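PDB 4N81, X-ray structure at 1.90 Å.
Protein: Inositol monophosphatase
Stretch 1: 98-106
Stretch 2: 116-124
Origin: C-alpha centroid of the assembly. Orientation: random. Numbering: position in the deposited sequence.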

# COMPACT_ATOMS: atom_id res chain seq x y z
N ARG A 98 0.70 2.75 7.37
CA ARG A 98 0.01 2.74 6.07
C ARG A 98 -1.48 2.79 6.18
O ARG A 98 -2.07 2.08 6.99
CB ARG A 98 0.31 1.43 5.32
CG ARG A 98 1.86 1.23 5.07
CD ARG A 98 2.04 -0.16 4.40
NE ARG A 98 3.40 -0.29 3.82
CZ ARG A 98 3.66 -1.18 2.85
NH1 ARG A 98 2.68 -1.97 2.41
NH2 ARG A 98 4.89 -1.26 2.35
N ALA A 99 -2.12 3.58 5.31
CA ALA A 99 -3.59 3.71 5.39
C ALA A 99 -4.26 2.72 4.43
O ALA A 99 -5.25 3.06 3.75
CB ALA A 99 -4.00 5.14 5.06
N SER A 100 -3.72 1.52 4.34
CA SER A 100 -4.45 0.45 3.63
C SER A 100 -5.30 -0.41 4.57
O SER A 100 -6.01 -1.30 4.10
CB SER A 100 -3.45 -0.48 2.92
OG SER A 100 -2.53 -1.00 3.91
N PHE A 101 -5.17 -0.22 5.88
CA PHE A 101 -5.94 -1.03 6.82
C PHE A 101 -7.41 -0.64 6.76
O PHE A 101 -7.72 0.46 6.31
CB PHE A 101 -5.43 -0.89 8.27
CG PHE A 101 -5.73 0.44 8.87
CD1 PHE A 101 -6.89 0.65 9.61
CD2 PHE A 101 -4.85 1.50 8.69
CE1 PHE A 101 -7.16 1.89 10.16
CE2 PHE A 101 -5.14 2.75 9.20
CZ PHE A 101 -6.30 2.94 9.96
N GLY A 102 -8.31 -1.52 7.21
CA GLY A 102 -9.73 -1.13 7.29
C GLY A 102 -10.46 -1.78 8.46
O GLY A 102 -10.08 -2.85 8.95
N THR A 103 -11.52 -1.13 8.92
CA THR A 103 -12.42 -1.77 9.87
C THR A 103 -13.34 -2.65 9.03
O THR A 103 -13.93 -2.19 8.05
CB THR A 103 -13.24 -0.70 10.58
OG1 THR A 103 -12.36 0.12 11.37
CG2 THR A 103 -14.34 -1.36 11.50
N LEU A 104 -13.52 -3.90 9.44
CA LEU A 104 -14.48 -4.78 8.76
C LEU A 104 -15.63 -5.05 9.70
O LEU A 104 -15.39 -5.44 10.86
CB LEU A 104 -13.81 -6.12 8.42
CG LEU A 104 -12.52 -6.04 7.60
CD1 LEU A 104 -11.99 -7.44 7.22
CD2 LEU A 104 -12.83 -5.25 6.31
N ILE A 105 -16.86 -4.88 9.21
CA ILE A 105 -18.04 -5.27 9.99
C ILE A 105 -18.91 -6.17 9.11
O ILE A 105 -19.20 -5.84 7.95
CB ILE A 105 -18.82 -3.99 10.35
CG1 ILE A 105 -17.97 -3.11 11.29
CG2 ILE A 105 -20.25 -4.33 10.94
CD1 ILE A 105 -18.27 -1.63 11.20
N ALA A 106 -19.39 -7.28 9.64
CA ALA A 106 -20.23 -8.13 8.82
C ALA A 106 -21.38 -8.66 9.64
O ALA A 106 -21.24 -8.80 10.85
CB ALA A 106 -19.41 -9.27 8.28
N GLY A 116 -21.71 -6.51 4.64
CA GLY A 116 -20.32 -6.26 4.98
C GLY A 116 -19.98 -4.80 4.74
O GLY A 116 -20.44 -4.20 3.77
N ILE A 117 -19.14 -4.23 5.59
CA ILE A 117 -18.58 -2.91 5.36
C ILE A 117 -17.06 -3.03 5.51
O ILE A 117 -16.56 -3.73 6.45
CB ILE A 117 -19.14 -1.86 6.39
CG1 ILE A 117 -20.60 -1.51 6.05
CG2 ILE A 117 -18.30 -0.57 6.38
CD1 ILE A 117 -21.22 -0.41 6.94
N ILE A 118 -16.34 -2.39 4.57
CA ILE A 118 -14.92 -2.07 4.77
C ILE A 118 -14.85 -0.57 4.95
O ILE A 118 -15.32 0.18 4.09
CB ILE A 118 -14.04 -2.37 3.51
CG1 ILE A 118 -14.03 -3.90 3.16
CG2 ILE A 118 -12.60 -1.90 3.76
CD1 ILE A 118 -13.64 -4.16 1.62
N ASN A 119 -14.23 -0.11 6.03
CA ASN A 119 -14.09 1.33 6.20
C ASN A 119 -12.65 1.71 6.44
O ASN A 119 -12.05 1.23 7.41
CB ASN A 119 -14.92 1.84 7.38
CG ASN A 119 -14.93 3.38 7.45
OD1 ASN A 119 -15.41 4.03 6.54
ND2 ASN A 119 -14.36 3.95 8.52
N GLN A 120 -12.13 2.62 5.62
CA GLN A 120 -10.76 3.12 5.82
C GLN A 120 -10.98 4.45 6.49
O GLN A 120 -11.43 5.42 5.85
CB GLN A 120 -10.12 3.32 4.41
CG GLN A 120 -8.57 3.07 4.45
CD GLN A 120 -7.90 3.89 5.56
OE1 GLN A 120 -8.07 5.11 5.62
NE2 GLN A 120 -7.18 3.23 6.43
N PRO A 121 -10.64 4.54 7.80
CA PRO A 121 -11.05 5.73 8.55
C PRO A 121 -10.12 6.91 8.36
O PRO A 121 -10.48 8.01 8.80
CB PRO A 121 -11.03 5.26 10.01
CG PRO A 121 -9.97 4.11 10.01
CD PRO A 121 -10.20 3.43 8.68
N ILE A 122 -8.94 6.71 7.75
CA ILE A 122 -8.03 7.85 7.57
C ILE A 122 -8.45 8.62 6.32
O ILE A 122 -8.63 9.85 6.36
CB ILE A 122 -6.54 7.37 7.44
CG1 ILE A 122 -6.19 6.44 8.62
CG2 ILE A 122 -5.56 8.60 7.36
CD1 ILE A 122 -6.52 7.03 10.03
N HIS A 123 -8.63 7.91 5.22
CA HIS A 123 -9.07 8.57 3.97
C HIS A 123 -10.54 8.61 3.69
O HIS A 123 -10.98 9.16 2.68
CB HIS A 123 -8.21 8.10 2.80
CG HIS A 123 -6.78 8.54 2.99
ND1 HIS A 123 -5.71 7.68 2.92
CD2 HIS A 123 -6.28 9.75 3.37
CE1 HIS A 123 -4.60 8.35 3.19
NE2 HIS A 123 -4.92 9.60 3.49
N GLN A 124 -11.31 8.06 4.63
CA GLN A 124 -12.78 8.06 4.52
C GLN A 124 -13.24 7.38 3.23
O GLN A 124 -13.88 8.00 2.37
CB GLN A 124 -13.34 9.49 4.59
CG GLN A 124 -12.63 10.35 5.59
CD GLN A 124 -13.16 10.13 6.95
OE1 GLN A 124 -13.26 8.98 7.40
NE2 GLN A 124 -13.55 11.22 7.62
O HOH W 1 -6.29 4.82 1.86
O HOH W 2 -13.68 2.50 10.94

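Antiparallel strands are joined first by their backbones, and side chains then settle what happens where the ladder ends. The pairing of residues 102–106 with 116–120 in this inositol monophosphatase is a compact example. The two strand axes run at 162° to each other and approach to 4.4 Å. Two hydrogen-bonded pairs carry the ladder. At the first, Thr 103 N donates to Asn 119 O at 2.9 Å, and Asn 119 N returns the bond to Thr 103 O, also at 2.9 Å. Two residues along, Ile 105 N reaches Ile 117 O at 3.0 Å while Ile 117 N reaches Ile 105 O at 2.9 Å. All four have N-H...O angles between 155° and 162°, close enough to linear for good bonds.

Between and beyond these rungs, at the non-hydrogen-bonded pairs, the alpha carbons turn inward and add weaker CA-H...O contacts. Leu 104 CA lies 3.3 Å from Ile 117 O, Ile 118 CA lies 3.4 Å from Thr 103 O, and, past the second rung, Gly 116 CA comes to 3.2 Å from Ile 105 O. At the last pair, Ala 106 CA and Gly 116 CA are 4.3 Å apart, the closest CA register of the set.

Before Thr 103, past the other end of the ladder, a side chain takes over from the backbone. The CA-to-CB bond of Gln 120 points sideways, but its amide end comes nearer to the first stretch, and Gln 120 NE2 donates to Phe 101 O at 2.8 Å. The other end of the same amide is also employed: Gln 120 OE1 accepts from Ile 122 N at 2.8 Å and from His 123 N at 2.9 Å, tying the loop after the strand to the group that grips its neighbour. A glutamine suits this place because one planar amide offers both a donor and an acceptor.

Two waters extend the polar contact. Water 1 donates to Ala 99 O at 2.8 Å and is hydrogen-bonded to His 123 ND1 at 3.1 Å. Water 2 donates to Thr 103 OG1 at 2.8 Å and accepts from Asn 119 ND2 at 2.9 Å, so the buried polar pair Thr 103 and Asn 119, whose CB atoms are 4.4 Å apart, is linked through solvent.

Packing completes the interface, which buries 591 Å² over both sides. Leu 104 and Ile 118 share one face of the sheet, where Leu 104 CD2 meets Ile 118 CG1 at 3.6 Å; Thr 103, Asn 119, Ile 105 and Ile 117 occupy the other. Gly 102 leaves room for Ile 118: an ideal CB on it would lie a tight 3.1 Å from Ile 118 CG2. In the loops, the Phe 101 ring receives Gln 120 NE2 over one face, with Phe 101 CE2 3.5 Å from that NE2, while Phe 101 CE1 packs 3.6 Å from Pro 121 CG and Phe 101 CZ 3.7 Å from Ile 122 CG1. Finally, the small side chain of Ala 99 points toward the second stretch, Ala 99 CB lying 4.1 Å from Ile 122 CB and 3.7 Å from His 123 ND1.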